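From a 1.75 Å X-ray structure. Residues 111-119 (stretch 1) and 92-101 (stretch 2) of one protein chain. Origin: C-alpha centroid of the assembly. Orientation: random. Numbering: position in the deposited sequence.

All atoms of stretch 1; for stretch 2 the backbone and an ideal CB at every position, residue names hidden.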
# COMPACT_ATOMS: atom_id res chain seq x y z
N ILE A 111 5.04 11.94 -21.75
CA ILE A 111 4.58 12.03 -20.37
C ILE A 111 5.35 13.18 -19.75
O ILE A 111 6.58 13.16 -19.70
CB ILE A 111 4.87 10.73 -19.59
CG1 ILE A 111 4.05 9.58 -20.19
CG2 ILE A 111 4.52 10.92 -18.11
CD1 ILE A 111 4.35 8.22 -19.57
N THR A 112 4.63 14.20 -19.31
CA THR A 112 5.24 15.37 -18.71
C THR A 112 4.84 15.50 -17.24
O THR A 112 3.68 15.29 -16.89
CB THR A 112 4.80 16.65 -19.45
OG1 THR A 112 5.11 16.53 -20.85
CG2 THR A 112 5.53 17.87 -18.88
N ALA A 113 5.80 15.86 -16.40
CA ALA A 113 5.53 16.02 -14.97
C ALA A 113 6.56 16.95 -14.34
O ALA A 113 7.58 17.27 -14.95
CB ALA A 113 5.57 14.66 -14.28
N ARG A 114 6.30 17.37 -13.10
CA ARG A 114 7.23 18.25 -12.40
C ARG A 114 8.31 17.41 -11.72
O ARG A 114 9.45 17.84 -11.60
CB ARG A 114 6.49 19.09 -11.35
CG ARG A 114 5.42 20.00 -11.92
CD ARG A 114 4.72 20.77 -10.81
NE ARG A 114 5.61 21.73 -10.16
CZ ARG A 114 6.00 22.87 -10.70
NH1 ARG A 114 5.58 23.22 -11.91
NH2 ARG A 114 6.83 23.68 -10.04
N LYS A 115 7.93 16.22 -11.26
CA LYS A 115 8.87 15.34 -10.58
C LYS A 115 8.83 13.90 -11.09
O LYS A 115 7.88 13.50 -11.76
CB LYS A 115 8.61 15.36 -9.07
CG LYS A 115 8.91 16.71 -8.42
CD LYS A 115 8.99 16.60 -6.91
CE LYS A 115 9.44 17.92 -6.29
NZ LYS A 115 9.57 17.81 -4.81
N ALA A 116 9.87 13.14 -10.77
CA ALA A 116 9.98 11.75 -11.20
C ALA A 116 8.78 10.91 -10.80
O ALA A 116 8.36 10.02 -11.54
CB ALA A 116 11.26 11.13 -10.63
N ALA A 117 8.21 11.19 -9.63
CA ALA A 117 7.05 10.43 -9.16
C ALA A 117 5.90 10.60 -10.15
O ALA A 117 5.12 9.68 -10.37
CB ALA A 117 6.62 10.91 -7.78
N GLY A 118 5.81 11.79 -10.75
CA GLY A 118 4.76 12.05 -11.72
C GLY A 118 4.97 11.25 -12.98
O GLY A 118 4.03 10.69 -13.55
N LEU A 119 6.22 11.20 -13.44
CA LEU A 119 6.55 10.43 -14.64
C LEU A 119 6.23 8.96 -14.37
O LEU A 119 5.68 8.26 -15.22
CB LEU A 119 8.04 10.56 -14.97
CG LEU A 119 8.55 11.95 -15.36
CD1 LEU A 119 10.04 11.89 -15.64
CD2 LEU A 119 7.79 12.46 -16.58
N UNK A 92 7.75 22.52 -15.85
CA UNK A 92 6.76 23.18 -15.02
C UNK A 92 5.38 22.81 -15.50
O UNK A 92 5.21 22.41 -16.65
CB UNK A 92 6.95 24.70 -15.03
N UNK A 93 4.39 22.93 -14.63
CA UNK A 93 3.03 22.59 -15.01
C UNK A 93 2.18 22.41 -13.77
O UNK A 93 2.71 22.30 -12.67
CB UNK A 93 3.00 21.32 -15.87
N UNK A 94 0.85 22.37 -13.92
CA UNK A 94 -0.08 22.20 -12.80
C UNK A 94 -0.27 20.73 -12.46
O UNK A 94 -1.40 20.23 -12.46
CB UNK A 94 -1.43 22.84 -13.13
N UNK A 95 0.82 20.03 -12.16
CA UNK A 95 0.72 18.61 -11.85
C UNK A 95 1.20 18.22 -10.46
O UNK A 95 1.18 17.05 -10.11
CB UNK A 95 1.52 17.81 -12.89
N UNK A 96 1.62 19.21 -9.68
CA UNK A 96 2.08 18.93 -8.33
C UNK A 96 3.25 17.97 -8.25
O UNK A 96 3.99 17.78 -9.22
CB UNK A 96 0.92 18.37 -7.51
N UNK A 97 3.43 17.36 -7.08
CA UNK A 97 4.53 16.43 -6.87
C UNK A 97 4.28 15.04 -7.45
O UNK A 97 5.22 14.29 -7.67
CB UNK A 97 4.81 16.31 -5.37
N UNK A 98 3.02 14.71 -7.70
CA UNK A 98 2.69 13.38 -8.20
C UNK A 98 1.91 13.28 -9.49
O UNK A 98 1.69 12.18 -10.00
CB UNK A 98 1.89 12.64 -7.12
N UNK A 99 1.47 14.42 -10.02
CA UNK A 99 0.69 14.41 -11.24
C UNK A 99 1.50 14.38 -12.52
O UNK A 99 2.73 14.43 -12.50
CB UNK A 99 -0.22 15.64 -11.26
N UNK A 100 0.80 14.32 -13.65
CA UNK A 100 1.45 14.27 -14.96
C UNK A 100 0.43 14.52 -16.07
O UNK A 100 -0.78 14.55 -15.84
CB UNK A 100 2.14 12.92 -15.17
N UNK A 101 0.95 14.70 -17.27
CA UNK A 101 0.11 14.86 -18.45
C UNK A 101 0.64 13.79 -19.40
O UNK A 101 1.85 13.55 -19.45
CB UNK A 101 0.17 16.27 -19.04

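At position 92 the CA-to-CB bond points away from stretch 1, so many residues would fit. Gly 92 lies alongside the arginine, its CA 3.3 Å from NH1 of Arg 114. Position 93 is stricter. Its phi/psi of 163/166 would jam a CB against the preceding carbonyl, which calls for glycine, and Gly 93 it is. NH1 of Arg 114 donates to Gly 93 O at 3.1 Å.

Position 94 points away; a phi of -85° admits proline among many others, and Pro 94 occupies it without touching stretch 1.

Position 95 points toward stretch 1, its CB 4.6 Å from CG of Arg 114. A leucine, a methionine or an aromatic could cover this backbone. Tyr 95 does so at chi1 m, bringing CD2 to 4.1 Å from O of Thr 112, and its OH receives a hydrogen bond from the side chain at 101.

Position 96 combines a positive phi of 59° with psi near -159° and a CB directed away, a region that strongly favours glycine. Gly 96 turns its O to the edge of the Arg 114 guanidinium plane; water 1 donates to this O (2.8 Å) and accepts from N of Lys 115 (3.2 Å).

Position 97 points sideways, but Lys 115 and Arg 114 lie nearby, so an acid or a neutral acceptor would suit. Asp 97 sets OD1 3.5 Å from NZ of Lys 115, a salt bridge at long range. Water 2 donates to the same OD1 at 2.9 Å and accepts weakly from NE of Arg 114 at 3.4 Å.

Position 98 points away, leaving polar or charged choices free. Glu 98 O lies 3.5 Å from CA of Gly 118, a CA-H...O contact.

At 99 a CB would clash with O of residue 95, at 2.3 Å, so glycine fits. Gly 99 O approaches CA of Gly 118 to 3.2 Å, a fit that a CB on Gly 118 would spoil.

Position 100 points toward stretch 1 between O of Thr 112 and O of Gly 118, each 3.3 Å from the ideal CB. A long or aromatic side chain could leave this tight site. Tyr 100 takes chi1 p and leads its ring away, while CB packs 4.1 Å from CB of Ala 113.

Position 101 is an antiparallel partner of Thr 112, sharing its face of the sheet, so beta-branched or long polar residues would suit. Arg 101 N donates to Thr 112 O (2.8 Å), and Thr 112 N returns a bond to Arg 101 O (2.9 Å). The Arg 101 guanidinium presents a face to OG1 of Thr 112, while NH1 donates to Tyr 95 OH at 2.7 Å.

Stretch 2 92-101: GGPYGDEGYR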
# COMPACT_ATOMS: atom_id res chain seq x y z
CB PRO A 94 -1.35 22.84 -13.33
CG PRO A 94 -1.34 22.38 -14.75
CD PRO A 94 0.10 22.61 -15.17
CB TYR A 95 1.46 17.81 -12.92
CG TYR A 95 1.00 18.15 -14.32
CD1 TYR A 95 -0.35 18.03 -14.68
CD2 TYR A 95 1.89 18.62 -15.28
CE1 TYR A 95 -0.80 18.38 -15.95
CE2 TYR A 95 1.45 18.98 -16.56
CZ TYR A 95 0.11 18.86 -16.88
OH TYR A 95 -0.34 19.21 -18.13
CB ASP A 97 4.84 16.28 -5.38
CG ASP A 97 5.25 17.59 -4.73
OD1 ASP A 97 6.13 18.27 -5.27
OD2 ASP A 97 4.68 17.92 -3.67
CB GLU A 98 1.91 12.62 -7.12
CG GLU A 98 2.68 12.39 -5.85
CD GLU A 98 1.91 11.50 -4.89
OE1 GLU A 98 0.94 11.98 -4.27
OE2 GLU A 98 2.28 10.31 -4.79
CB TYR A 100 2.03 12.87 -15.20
CG TYR A 100 0.95 11.81 -15.27
CD1 TYR A 100 0.41 11.27 -14.10
CD2 TYR A 100 0.38 11.44 -16.49
CE1 TYR A 100 -0.67 10.40 -14.15
CE2 TYR A 100 -0.70 10.56 -16.55
CZ TYR A 100 -1.22 10.05 -15.37
OH TYR A 100 -2.31 9.22 -15.41
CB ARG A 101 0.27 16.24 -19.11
CG ARG A 101 -0.60 16.37 -20.35
CD ARG A 101 -0.62 17.77 -20.96
NE ARG A 101 0.59 18.09 -21.72
CZ ARG A 101 1.62 18.77 -21.24
NH1 ARG A 101 1.61 19.22 -19.99
NH2 ARG A 101 2.68 19.01 -22.02
O HOH W 1 4.79 15.81 -11.08
O HOH W 2 5.16 20.11 -7.22
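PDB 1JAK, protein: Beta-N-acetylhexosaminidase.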